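Local coordinates for 75aa long hypothetical regulatory protein AsnC (Pyrococcus horikoshii, PDB 2CVI) that is of unknown function but belongs to the Lrp/AsnC ligand-binding family, pairs with itself, and may sense a small effector such as an amino acid, at the interface of chains A and B. Numbering follows the deposited sequence. Chains: chain A/B, 75aa long hypothetical regulatory protein AsnC.

The interface of chains A and B. Residues chain A 5, 72, 74; chain B 5, 32, 34, 41.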
loop_
_atom_site.group_PDB
_atom_site.type_symbol
_atom_site.label_atom_id
_atom_site.label_comp_id
_atom_site.label_asym_id
_atom_site.label_seq_id
_atom_site.Cartn_x
_atom_site.Cartn_y
_atom_site.Cartn_z
ATOM N N PHE A 5 5.202 2.856 -3.907
ATOM C CA PHE A 5 4.504 3.066 -2.650
ATOM C C PHE A 5 5.581 3.211 -1.590
ATOM O O PHE A 5 6.486 2.372 -1.504
ATOM C CB PHE A 5 3.632 1.863 -2.297
ATOM C CG PHE A 5 2.355 1.825 -3.054
ATOM C CD1 PHE A 5 1.211 2.438 -2.537
ATOM C CD2 PHE A 5 2.309 1.240 -4.311
ATOM C CE1 PHE A 5 0.048 2.489 -3.255
ATOM C CE2 PHE A 5 1.148 1.263 -5.073
ATOM C CZ PHE A 5 -0.004 1.898 -4.548
ATOM N N MET A 72 8.458 0.488 -2.174
ATOM C CA MET A 72 8.179 -0.667 -3.063
ATOM C C MET A 72 7.992 -0.097 -4.481
ATOM O O MET A 72 7.030 0.636 -4.692
ATOM C CB MET A 72 6.865 -1.343 -2.642
ATOM C CG MET A 72 6.716 -1.709 -1.160
ATOM S SD MET A 72 7.801 -3.042 -0.667
ATOM C CE MET A 72 7.951 -2.620 1.116
ATOM N N ALA A 74 6.827 -0.250 -8.240
ATOM C CA ALA A 74 5.934 -1.097 -9.046
ATOM C C ALA A 74 6.628 -1.526 -10.347
ATOM O O ALA A 74 7.158 -0.675 -11.080
ATOM C CB ALA A 74 4.658 -0.318 -9.355
ATOM N N PHE B 5 -4.066 -2.450 2.837
ATOM C CA PHE B 5 -2.962 -2.591 1.928
ATOM C C PHE B 5 -2.177 -3.759 2.466
ATOM O O PHE B 5 -1.641 -3.700 3.595
ATOM C CB PHE B 5 -2.095 -1.342 1.902
ATOM C CG PHE B 5 -2.654 -0.239 1.059
ATOM C CD1 PHE B 5 -2.330 -0.178 -0.312
ATOM C CD2 PHE B 5 -3.473 0.735 1.601
ATOM C CE1 PHE B 5 -2.806 0.832 -1.111
ATOM C CE2 PHE B 5 -3.959 1.772 0.770
ATOM C CZ PHE B 5 -3.600 1.785 -0.581
ATOM N N TYR B 32 -0.067 -4.676 -7.189
ATOM C CA TYR B 32 1.206 -4.331 -7.801
ATOM C C TYR B 32 2.268 -5.337 -7.450
ATOM O O TYR B 32 2.404 -5.674 -6.276
ATOM C CB TYR B 32 1.715 -2.983 -7.235
ATOM C CG TYR B 32 0.727 -1.839 -7.321
ATOM C CD1 TYR B 32 0.867 -0.845 -8.289
ATOM C CD2 TYR B 32 -0.350 -1.748 -6.427
ATOM C CE1 TYR B 32 -0.062 0.226 -8.397
ATOM C CE2 TYR B 32 -1.287 -0.660 -6.531
ATOM C CZ TYR B 32 -1.123 0.289 -7.512
ATOM O OH TYR B 32 -2.005 1.353 -7.662
ATOM N N VAL B 34 6.033 -5.683 -6.967
ATOM C CA VAL B 34 6.980 -4.621 -6.655
ATOM C C VAL B 34 8.369 -5.154 -6.435
ATOM O O VAL B 34 8.545 -6.348 -6.236
ATOM C CB VAL B 34 6.545 -3.839 -5.359
ATOM C CG1 VAL B 34 5.203 -3.175 -5.573
ATOM C CG2 VAL B 34 6.400 -4.799 -4.163
ATOM N N ILE B 41 2.066 -5.536 -3.350
ATOM C CA ILE B 41 1.284 -4.699 -2.450
ATOM C C ILE B 41 -0.104 -4.747 -3.086
ATOM O O ILE B 41 -0.268 -4.537 -4.302
ATOM C CB ILE B 41 1.822 -3.262 -2.253
ATOM C CG1 ILE B 41 0.917 -2.542 -1.241
ATOM C CG2 ILE B 41 1.828 -2.473 -3.521
ATOM C CD1 ILE B 41 1.491 -1.227 -0.659
#
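Two beta-sheets of the Lrp/AsnC ligand-binding fold face each other here, and the ring of A:Phe5, on strand 2-10, reaches across to B:Tyr32, on strand 28-35. The contact is edge-to-face: the planes meet at 68°, and the CE2-CZ edge of the phenyl points down onto the phenol. CE2 of A:Phe5 stands over the centre of the B:Tyr32 ring, 3.4 Å from its CE2. With CG beside its own backbone N (chi1 -78°), the A:Phe5 ring leans out from its strand toward chain B. B:Ile41 lies over one face of the same ring: its CG2 methyl is 3.8 Å from CD2 of A:Phe5, and its CD1 methyl sits over the ring near CG, 4.0 Å from that atom. Beyond the rim on that same side, A:Phe5 meets B:Phe5, the side chains crossing at about a right angle with CE1 of A:Phe5 3.9 Å from CE1 of B:Phe5. Toward the strand ends, CB of A:Met72 packs on CB of B:Val34 at 3.7 Å, and the A:Ala74 methyl rests 4.0 Å from CD1 of B:Tyr32. An alanine in place of B:Tyr32 would probably leave the A:Phe5 edge without the aromatic face beneath it and take away the ring carbon against which the A:Ala74 methyl packs. The patch lies where A:Ala74 and B:Val34 form an antiparallel bridge, joining strand 66-74 of chain A to strand 28-35 of chain B at one margin of the packed sheets, consistent with a self-associating protein.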